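EvdO1 (Micromonospora carbonacea, PDB 4XBZ) probably catalyses an oxidative cyclization in orthosomycin biosynthesis, as a metal-dependent oxygenase of the phytanoyl-CoA dioxygenase family with a double-stranded beta-helix core. Local coordinates at residues 106-111 / 146-151; 182-187 / 256-261; 279-284 / 324-329. All blocks are in the same frame, centred on the assembly; numbering follows the deposited sequence.

Contact 1 (106-111 / 146-151); sequences VRIEYV and MVFKTP
The Phe148 ring takes the backbone of Val106 on one face: the carbonyl O of Val106 sits 3.7 Å above the ring plane, displaced toward the rim. A chi1 of 47° places CG between the backbone N and the carbonyl carbon of Phe148 and turns the ring back over the neighbouring strand, where CE1 meets Ile108 CD1 at 4.0 Å. The other flat group, the Arg107 guanidinium, has the Glu109 carboxylate carbon at its edge and in its plane. They form a salt bridge, Arg107 NE to Glu109 OE2 at 2.6 Å, although NE comes from 57° out of the carboxylate plane. Val147 CG2 meets the arginine stem at a slant, 3.9 Å from Arg107 CG, so the methylene chain has an apolar neighbour while its charged head goes on to a bound glycerol. On the face of Ile108 and Met146, helix 66-86 covers the side chains. The backbones join through paired bonds between Ile108 and Met146 and a further one from Phe148 N to Val106 O at 3.1 Å. Opposite Val93, Val106 and Arg107 form a classic beta bulge within the largely antiparallel major sheet of a double-stranded beta-helix; Arg107 reaches toward the nickel site.

Contact 2 (182-187 / 256-261); sequences GIYLDP and VIYFEY
Val256 fits its two methyls between two tyrosines of the same sheet face. CG2 stands over the centre of the Tyr184 ring, 3.6 Å from the centroid and only 13° off the ring normal, a CH-pi contact. CG1 lies 3.4 Å above the plane of the Tyr258 ring, toward its rim, and also rests on Gly182 CA at 3.7 Å. A beta-branched residue suits this place because its two methyls diverge: with CG1 anti to the backbone N (chi1 178°), each is turned to a different ring. Gly182 has no side chain, and a CB there would collide with Tyr258 CE1. Beyond the valine, water 1 joins the phenol oxygens, 2.5 Å from Tyr184 OH and 2.8 Å from Tyr258 OH.

These are adjacent antiparallel strands of the major sheet in the double-stranded beta-helix, a jelly-roll core. Replacing Tyr184 by an alanine would probably leave Val256 CG2 without the ring face it packs on and Tyr258 OH without its water-linked mate.

Ile183 and Ile257 form the hydrogen-bonded pair, with Ile183 N to Ile257 O at 2.8 Å and nearly straight (176°). Their branched side chains go to the opposite sheet face, as apolar residues suited to packing against helix 116-121. There Ile257 CD1 meets Leu185 CD1 at 4.1 Å, while Ile183 CD1 approaches the Phe259 ring obliquely.

Contact 3 (279-284 / 324-329); sequences GLKQQV and LRFAHE
Phe326 is the bump of this contact, its ring pushed into a hollow on helix 275-293 bounded by Leu280, Lys281 and Val284. Leu280 and Val284 are one turn apart and Lys281 follows Leu280, so the three lie on one side of the helix. Leu280 covers one face of the ring: its CB lies 4.0 Å from the centroid, 15° off the normal and shifted toward the rim, while Leu280 CD1 reaches Phe326 CE1 at 3.8 Å. Val284 CG2 comes in obliquely, 3.7 Å from Phe326 CE2. A flat, wide aromatic suits a hollow walled by a branched leucine and a compact valine.

A loop that returns after helix 275-293 is thus laid back across that helix, at the margin of the oxygenase fold rather than within its sheets. Leu324 supplies a second, smaller bump, its CD2 lying 4.2 Å from Val284 CG1, and its side chain also touches Cys288.

Lys281 adds a third wall, its stem sliding past the ring in the opposite direction. Bends at chi2, chi3 and chi4 bring CD to 4.1 Å from Phe326 CD2 while NZ turns toward the loop backbone. There water 2 donates to Leu324 O and accepts from Phe326 N, and water 3 donates to Phe326 O; both accept weak bonds from Lys281 NZ, which also bonds Tyr277 OH. A lysine offers methylenes to the ring and an ammonium to the waters.

Contacts 1 and 2 join neighbouring strands of one sheet, with centres 10 Å apart. Strand 256-263 lies beside strand 139-147, and Val147 O probably accepts a hydrogen bond from Val256 N at 2.6 Å; Val147 CG2 also packs on Tyr258 CD2. From each contact one side chain approaches the nickel held by His160, Asp162 and His244: the nearest side-chain atoms of Arg107 and Tyr258 are about 7 Å and 6 Å from it, and both lie near a bound glycerol. Contact 3 is more peripheral, about 20 Å from contact 1 between centres, yet Tyr110 OH probably bonds His328 N at 3.3 Å. Contacts 2 and 3 do not touch; their nearest atoms are about 7 Å apart.

Contact 1 (106-111 / 146-151)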
loop_
_atom_site.group_PDB
_atom_site.type_symbol
_atom_site.label_atom_id
_atom_site.label_comp_id
_atom_site.label_asym_id
_atom_site.label_seq_id
_atom_site.Cartn_x
_atom_site.Cartn_y
_atom_site.Cartn_z
ATOM N N VAL A 106 9.289 -10.548 -29.280
ATOM C CA VAL A 106 8.254 -10.846 -28.294
ATOM C C VAL A 106 8.057 -9.697 -27.303
ATOM O O VAL A 106 7.059 -9.670 -26.567
ATOM C CB VAL A 106 8.574 -12.147 -27.507
ATOM C CG1 VAL A 106 8.391 -13.378 -28.405
ATOM C CG2 VAL A 106 9.978 -12.102 -26.945
ATOM N N ARG A 107 9.002 -8.755 -27.286
ATOM C CA ARG A 107 8.911 -7.621 -26.376
ATOM C C ARG A 107 9.684 -6.419 -26.885
ATOM O O ARG A 107 10.831 -6.534 -27.327
ATOM C CB ARG A 107 9.409 -8.022 -24.981
ATOM C CG ARG A 107 9.296 -6.953 -23.893
ATOM C CD ARG A 107 9.856 -7.495 -22.573
ATOM N NE ARG A 107 10.140 -6.448 -21.587
ATOM C CZ ARG A 107 9.679 -6.432 -20.330
ATOM N NH1 ARG A 107 8.881 -7.405 -19.894
ATOM N NH2 ARG A 107 10.000 -5.431 -19.507
ATOM N N ILE A 108 9.045 -5.260 -26.810
ATOM C CA ILE A 108 9.688 -3.988 -27.136
ATOM C C ILE A 108 9.801 -3.119 -25.859
ATOM O O ILE A 108 8.812 -2.898 -25.172
ATOM C CB ILE A 108 8.902 -3.249 -28.256
ATOM C CG1 ILE A 108 8.930 -4.072 -29.543
ATOM C CG2 ILE A 108 9.466 -1.870 -28.521
ATOM C CD1 ILE A 108 7.836 -3.733 -30.503
ATOM N N GLU A 109 11.009 -2.643 -25.542
ATOM C CA GLU A 109 11.213 -1.795 -24.357
ATOM C C GLU A 109 11.133 -0.313 -24.672
ATOM O O GLU A 109 11.478 0.122 -25.782
ATOM C CB GLU A 109 12.567 -2.063 -23.699
ATOM C CG GLU A 109 12.781 -3.488 -23.220
ATOM C CD GLU A 109 12.204 -3.774 -21.848
ATOM O OE1 GLU A 109 11.743 -2.845 -21.147
ATOM O OE2 GLU A 109 12.226 -4.962 -21.475
ATOM N N TYR A 110 10.714 0.452 -23.663
ATOM C CA TYR A 110 10.657 1.914 -23.710
ATOM C C TYR A 110 9.658 2.357 -24.770
ATOM O O TYR A 110 9.935 3.237 -25.589
ATOM C CB TYR A 110 12.052 2.511 -23.960
ATOM C CG TYR A 110 13.100 1.884 -23.077
ATOM C CD1 TYR A 110 13.047 2.048 -21.693
ATOM C CD2 TYR A 110 14.116 1.101 -23.611
ATOM C CE1 TYR A 110 13.990 1.455 -20.861
ATOM C CE2 TYR A 110 15.071 0.502 -22.793
ATOM C CZ TYR A 110 14.997 0.682 -21.409
ATOM O OH TYR A 110 15.927 0.100 -20.574
ATOM N N VAL A 111 8.483 1.732 -24.730
ATOM C CA VAL A 111 7.412 2.026 -25.671
ATOM C C VAL A 111 6.790 3.374 -25.354
ATOM O O VAL A 111 6.109 3.955 -26.193
ATOM C CB VAL A 111 6.321 0.942 -25.644
ATOM C CG1 VAL A 111 6.906 -0.415 -26.030
ATOM C CG2 VAL A 111 5.701 0.875 -24.267
ATOM N N MET A 146 6.040 -3.288 -24.102
ATOM C CA MET A 146 4.925 -4.042 -24.622
ATOM C C MET A 146 5.362 -5.472 -24.847
ATOM O O MET A 146 6.450 -5.727 -25.384
ATOM C CB MET A 146 4.389 -3.431 -25.903
ATOM C CG MET A 146 3.083 -4.064 -26.352
ATOM S SD MET A 146 2.443 -3.289 -27.845
ATOM C CE MET A 146 3.762 -3.670 -28.984
ATOM N N VAL A 147 4.521 -6.404 -24.401
ATOM C CA VAL A 147 4.746 -7.830 -24.616
ATOM C C VAL A 147 3.632 -8.388 -25.486
ATOM O O VAL A 147 2.463 -8.005 -25.351
ATOM C CB VAL A 147 4.818 -8.611 -23.289
ATOM C CG1 VAL A 147 5.065 -10.098 -23.543
ATOM C CG2 VAL A 147 5.913 -8.045 -22.393
ATOM N N PHE A 148 4.000 -9.295 -26.383
ATOM C CA PHE A 148 3.059 -9.881 -27.338
ATOM C C PHE A 148 3.609 -11.234 -27.737
ATOM O O PHE A 148 4.823 -11.425 -27.756
ATOM C CB PHE A 148 2.889 -8.977 -28.559
ATOM C CG PHE A 148 4.199 -8.494 -29.119
ATOM C CD1 PHE A 148 4.853 -7.403 -28.551
ATOM C CD2 PHE A 148 4.803 -9.161 -30.175
ATOM C CE1 PHE A 148 6.084 -6.972 -29.038
ATOM C CE2 PHE A 148 6.027 -8.737 -30.667
ATOM C CZ PHE A 148 6.671 -7.642 -30.096
ATOM N N LYS A 149 2.748 -12.190 -28.053
ATOM C CA LYS A 149 3.300 -13.472 -28.450
ATOM C C LYS A 149 3.181 -13.731 -29.940
ATOM O O LYS A 149 2.592 -12.949 -30.688
ATOM C CB LYS A 149 2.653 -14.605 -27.659
ATOM C CG LYS A 149 1.176 -14.499 -27.512
ATOM C CD LYS A 149 0.697 -15.422 -26.395
ATOM C CE LYS A 149 1.506 -15.205 -25.127
ATOM N NZ LYS A 149 0.884 -15.849 -23.952
ATOM N N THR A 150 3.782 -14.839 -30.353
ATOM C CA THR A 150 3.855 -15.231 -31.749
ATOM C C THR A 150 2.686 -16.149 -32.104
ATOM O O THR A 150 2.698 -17.331 -31.759
ATOM C CB THR A 150 5.188 -15.943 -32.044
ATOM O OG1 THR A 150 5.390 -17.000 -31.100
ATOM C CG2 THR A 150 6.327 -14.991 -31.906
ATOM N N PRO A 151 1.678 -15.609 -32.806
ATOM C CA PRO A 151 0.412 -16.315 -33.066
ATOM C C PRO A 151 0.558 -17.669 -33.788
ATOM O O PRO A 151 -0.354 -18.477 -33.695
ATOM C CB PRO A 151 -0.378 -15.316 -33.930
ATOM C CG PRO A 151 0.633 -14.388 -34.476
ATOM C CD PRO A 151 1.713 -14.286 -33.447
#

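Contact 2 (182-187 / 256-261)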
loop_
_atom_site.group_PDB
_atom_site.type_symbol
_atom_site.label_atom_id
_atom_site.label_comp_id
_atom_site.label_asym_id
_atom_site.label_seq_id
_atom_site.Cartn_x
_atom_site.Cartn_y
_atom_site.Cartn_z
ATOM N N GLY A 182 -0.646 -4.305 -16.256
ATOM C CA GLY A 182 -0.739 -4.888 -17.582
ATOM C C GLY A 182 -1.989 -4.383 -18.254
ATOM O O GLY A 182 -3.098 -4.714 -17.836
ATOM N N ILE A 183 -1.812 -3.554 -19.278
ATOM C CA ILE A 183 -2.942 -3.009 -20.020
ATOM C C ILE A 183 -3.142 -3.799 -21.324
ATOM O O ILE A 183 -2.249 -3.889 -22.170
ATOM C CB ILE A 183 -2.730 -1.528 -20.287
ATOM C CG1 ILE A 183 -2.429 -0.842 -18.957
ATOM C CG2 ILE A 183 -3.947 -0.917 -20.956
ATOM C CD1 ILE A 183 -2.179 0.643 -19.055
ATOM N N TYR A 184 -4.314 -4.408 -21.452
ATOM C CA TYR A 184 -4.556 -5.378 -22.513
ATOM C C TYR A 184 -5.097 -4.751 -23.794
ATOM O O TYR A 184 -6.140 -4.084 -23.791
ATOM C CB TYR A 184 -5.508 -6.461 -22.005
ATOM C CG TYR A 184 -4.799 -7.460 -21.138
ATOM C CD1 TYR A 184 -4.214 -7.073 -19.936
ATOM C CD2 TYR A 184 -4.693 -8.788 -21.520
ATOM C CE1 TYR A 184 -3.546 -7.976 -19.141
ATOM C CE2 TYR A 184 -4.037 -9.700 -20.723
ATOM C CZ TYR A 184 -3.462 -9.285 -19.528
ATOM O OH TYR A 184 -2.786 -10.180 -18.731
ATOM N N LEU A 185 -4.370 -4.973 -24.885
ATOM C CA LEU A 185 -4.759 -4.458 -26.189
ATOM C C LEU A 185 -5.589 -5.511 -26.921
ATOM O O LEU A 185 -6.421 -5.195 -27.770
ATOM C CB LEU A 185 -3.537 -4.092 -27.023
ATOM C CG LEU A 185 -2.504 -3.161 -26.397
ATOM C CD1 LEU A 185 -1.621 -2.509 -27.461
ATOM C CD2 LEU A 185 -3.166 -2.117 -25.514
ATOM N N ASP A 186 -5.340 -6.770 -26.594
ATOM C CA ASP A 186 -6.083 -7.859 -27.194
ATOM C C ASP A 186 -6.745 -8.665 -26.085
ATOM O O ASP A 186 -6.257 -8.658 -24.944
ATOM C CB ASP A 186 -5.157 -8.719 -28.051
ATOM C CG ASP A 186 -4.427 -7.907 -29.087
ATOM O OD1 ASP A 186 -5.079 -7.096 -29.789
ATOM O OD2 ASP A 186 -3.195 -8.061 -29.185
ATOM N N PRO A 187 -7.871 -9.330 -26.397
ATOM C CA PRO A 187 -8.528 -10.125 -25.351
ATOM C C PRO A 187 -7.638 -11.276 -24.905
ATOM O O PRO A 187 -6.771 -11.724 -25.661
ATOM C CB PRO A 187 -9.806 -10.632 -26.027
ATOM C CG PRO A 187 -9.510 -10.616 -27.472
ATOM C CD PRO A 187 -8.512 -9.506 -27.716
ATOM N N VAL A 256 0.140 -7.024 -24.642
ATOM C CA VAL A 256 -0.040 -6.358 -23.359
ATOM C C VAL A 256 1.043 -5.300 -23.125
ATOM O O VAL A 256 2.232 -5.577 -23.276
ATOM C CB VAL A 256 -0.012 -7.358 -22.182
ATOM C CG1 VAL A 256 -0.163 -6.612 -20.845
ATOM C CG2 VAL A 256 -1.107 -8.404 -22.329
ATOM N N ILE A 257 0.619 -4.093 -22.762
ATOM C CA ILE A 257 1.531 -3.026 -22.370
ATOM C C ILE A 257 1.718 -3.044 -20.854
ATOM O O ILE A 257 0.737 -2.921 -20.117
ATOM C CB ILE A 257 1.003 -1.646 -22.814
ATOM C CG1 ILE A 257 1.195 -1.456 -24.313
ATOM C CG2 ILE A 257 1.713 -0.518 -22.082
ATOM C CD1 ILE A 257 0.550 -0.194 -24.834
ATOM N N TYR A 258 2.966 -3.223 -20.406
ATOM C CA TYR A 258 3.298 -3.325 -18.979
ATOM C C TYR A 258 4.025 -2.091 -18.481
ATOM O O TYR A 258 5.104 -1.747 -18.976
ATOM C CB TYR A 258 4.177 -4.553 -18.671
ATOM C CG TYR A 258 3.448 -5.880 -18.729
ATOM C CD1 TYR A 258 2.668 -6.323 -17.659
ATOM C CD2 TYR A 258 3.538 -6.694 -19.858
ATOM C CE1 TYR A 258 1.996 -7.541 -17.708
ATOM C CE2 TYR A 258 2.860 -7.908 -19.920
ATOM C CZ TYR A 258 2.087 -8.331 -18.841
ATOM O OH TYR A 258 1.417 -9.546 -18.909
ATOM N N PHE A 259 3.425 -1.454 -17.484
ATOM C CA PHE A 259 4.067 -0.428 -16.662
ATOM C C PHE A 259 4.362 -0.959 -15.254
ATOM O O PHE A 259 3.417 -1.281 -14.535
ATOM C CB PHE A 259 3.160 0.793 -16.522
ATOM C CG PHE A 259 2.816 1.473 -17.808
ATOM C CD1 PHE A 259 3.627 1.349 -18.933
ATOM C CD2 PHE A 259 1.693 2.287 -17.878
ATOM C CE1 PHE A 259 3.294 2.005 -20.107
ATOM C CE2 PHE A 259 1.354 2.941 -19.045
ATOM C CZ PHE A 259 2.150 2.805 -20.161
ATOM N N GLU A 260 5.630 -1.049 -14.846
ATOM C CA GLU A 260 5.938 -1.280 -13.421
ATOM C C GLU A 260 6.085 0.025 -12.633
ATOM O O GLU A 260 6.519 1.048 -13.161
ATOM C CB GLU A 260 7.209 -2.104 -13.213
ATOM C CG GLU A 260 7.350 -2.596 -11.753
ATOM C CD GLU A 260 8.778 -3.013 -11.362
ATOM O OE1 GLU A 260 9.643 -2.126 -11.120
ATOM O OE2 GLU A 260 9.034 -4.232 -11.275
ATOM N N TYR A 261 5.696 -0.031 -11.366
ATOM C CA TYR A 261 5.841 1.083 -10.445
ATOM C C TYR A 261 6.502 0.588 -9.172
ATOM O O TYR A 261 6.304 -0.562 -8.795
ATOM C CB TYR A 261 4.484 1.702 -10.133
ATOM C CG TYR A 261 3.756 2.224 -11.348
ATOM C CD1 TYR A 261 2.901 1.404 -12.070
ATOM C CD2 TYR A 261 3.938 3.538 -11.784
ATOM C CE1 TYR A 261 2.225 1.868 -13.181
ATOM C CE2 TYR A 261 3.273 4.016 -12.902
ATOM C CZ TYR A 261 2.417 3.172 -13.598
ATOM O OH TYR A 261 1.753 3.633 -14.709
HETATM O O HOH W 1 -0.915 -9.417 -17.321
#

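Contact 3 (279-284 / 324-329)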
loop_
_atom_site.group_PDB
_atom_site.type_symbol
_atom_site.label_atom_id
_atom_site.label_comp_id
_atom_site.label_asym_id
_atom_site.label_seq_id
_atom_site.Cartn_x
_atom_site.Cartn_y
_atom_site.Cartn_z
ATOM N N GLY A 279 14.800 10.861 -9.855
ATOM C CA GLY A 279 14.450 12.180 -10.348
ATOM C C GLY A 279 14.080 12.183 -11.821
ATOM O O GLY A 279 13.161 12.894 -12.230
ATOM N N LEU A 280 14.787 11.381 -12.619
ATOM C CA LEU A 280 14.552 11.344 -14.058
ATOM C C LEU A 280 13.182 10.732 -14.373
ATOM O O LEU A 280 12.437 11.251 -15.220
ATOM C CB LEU A 280 15.679 10.577 -14.766
ATOM C CG LEU A 280 17.060 11.211 -14.529
ATOM C CD1 LEU A 280 18.216 10.320 -14.988
ATOM C CD2 LEU A 280 17.138 12.579 -15.180
ATOM N N LYS A 281 12.831 9.648 -13.681
ATOM C CA LYS A 281 11.542 9.021 -13.934
ATOM C C LYS A 281 10.394 9.878 -13.417
ATOM O O LYS A 281 9.305 9.864 -13.994
ATOM C CB LYS A 281 11.489 7.614 -13.336
ATOM C CG LYS A 281 12.524 6.680 -13.927
ATOM C CD LYS A 281 12.624 6.823 -15.467
ATOM C CE LYS A 281 11.316 6.435 -16.196
ATOM N NZ LYS A 281 11.155 4.955 -16.404
ATOM N N GLN A 282 10.637 10.644 -12.354
ATOM C CA GLN A 282 9.650 11.618 -11.903
ATOM C C GLN A 282 9.380 12.638 -13.007
ATOM O O GLN A 282 8.237 13.051 -13.224
ATOM C CB GLN A 282 10.118 12.324 -10.622
ATOM C CG GLN A 282 9.994 11.466 -9.366
ATOM C CD GLN A 282 10.593 12.124 -8.133
ATOM O OE1 GLN A 282 11.647 12.757 -8.197
ATOM N NE2 GLN A 282 9.932 11.966 -7.005
ATOM N N GLN A 283 10.445 13.042 -13.692
ATOM C CA GLN A 283 10.336 13.969 -14.812
ATOM C C GLN A 283 9.557 13.326 -15.964
ATOM O O GLN A 283 8.734 13.985 -16.609
ATOM C CB GLN A 283 11.716 14.413 -15.307
ATOM C CG GLN A 283 12.510 15.363 -14.396
ATOM C CD GLN A 283 13.599 16.085 -15.184
ATOM O OE1 GLN A 283 13.302 16.830 -16.116
ATOM N NE2 GLN A 283 14.855 15.831 -14.844
ATOM N N VAL A 284 9.832 12.048 -16.223
ATOM C CA VAL A 284 9.048 11.272 -17.186
ATOM C C VAL A 284 7.551 11.294 -16.799
ATOM O O VAL A 284 6.690 11.611 -17.630
ATOM C CB VAL A 284 9.536 9.807 -17.272
ATOM C CG1 VAL A 284 8.603 8.973 -18.152
ATOM C CG2 VAL A 284 10.960 9.745 -17.765
ATOM N N LEU A 324 12.200 10.175 -23.005
ATOM C CA LEU A 324 11.442 9.403 -22.034
ATOM C C LEU A 324 12.103 8.054 -21.796
ATOM O O LEU A 324 11.573 7.211 -21.092
ATOM C CB LEU A 324 10.000 9.218 -22.502
ATOM C CG LEU A 324 9.196 10.513 -22.665
ATOM C CD1 LEU A 324 7.737 10.220 -22.902
ATOM C CD2 LEU A 324 9.346 11.400 -21.443
ATOM N N ARG A 325 13.270 7.848 -22.385
ATOM C CA ARG A 325 13.915 6.548 -22.285
ATOM C C ARG A 325 15.197 6.608 -21.481
ATOM O O ARG A 325 16.135 7.321 -21.829
ATOM C CB ARG A 325 14.195 5.988 -23.671
ATOM C CG ARG A 325 15.162 4.817 -23.697
ATOM C CD ARG A 325 15.648 4.569 -25.133
ATOM N NE ARG A 325 16.380 3.314 -25.270
ATOM C CZ ARG A 325 17.673 3.182 -24.993
ATOM N NH1 ARG A 325 18.364 4.227 -24.550
ATOM N NH2 ARG A 325 18.272 2.008 -25.148
ATOM N N PHE A 326 15.219 5.832 -20.403
ATOM C CA PHE A 326 16.359 5.772 -19.506
ATOM C C PHE A 326 16.746 4.348 -19.259
ATOM O O PHE A 326 16.142 3.664 -18.436
ATOM C CB PHE A 326 16.028 6.475 -18.208
ATOM C CG PHE A 326 15.852 7.928 -18.387
ATOM C CD1 PHE A 326 16.953 8.782 -18.317
ATOM C CD2 PHE A 326 14.607 8.444 -18.701
ATOM C CE1 PHE A 326 16.802 10.134 -18.511
ATOM C CE2 PHE A 326 14.450 9.794 -18.910
ATOM C CZ PHE A 326 15.551 10.647 -18.809
ATOM N N ALA A 327 17.764 3.911 -19.979
ATOM C CA ALA A 327 18.110 2.506 -20.030
ATOM C C ALA A 327 18.610 2.043 -18.684
ATOM O O ALA A 327 19.573 2.586 -18.151
ATOM C CB ALA A 327 19.149 2.243 -21.110
ATOM N N HIS A 328 17.934 1.021 -18.163
ATOM C CA HIS A 328 18.182 0.455 -16.839
ATOM C C HIS A 328 19.661 0.185 -16.540
ATOM O O HIS A 328 20.129 0.440 -15.430
ATOM C CB HIS A 328 17.366 -0.841 -16.678
ATOM C CG HIS A 328 15.882 -0.639 -16.794
ATOM N ND1 HIS A 328 15.142 0.018 -15.830
ATOM C CD2 HIS A 328 15.007 -0.985 -17.769
ATOM C CE1 HIS A 328 13.875 0.065 -16.208
ATOM N NE2 HIS A 328 13.766 -0.536 -17.380
ATOM N N GLU A 329 20.401 -0.305 -17.526
ATOM C CA GLU A 329 21.783 -0.709 -17.270
ATOM C C GLU A 329 22.672 0.513 -17.073
ATOM O O GLU A 329 23.739 0.414 -16.473
ATOM C CB GLU A 329 22.323 -1.595 -18.404
ATOM C CG GLU A 329 22.372 -0.932 -19.756
ATOM C CD GLU A 329 21.087 -1.104 -20.561
ATOM O OE1 GLU A 329 20.031 -1.458 -19.976
ATOM O OE2 GLU A 329 21.144 -0.894 -21.796
HETATM O O HOH W 2 12.703 5.068 -19.379
HETATM O O HOH W 3 13.567 2.984 -17.354
#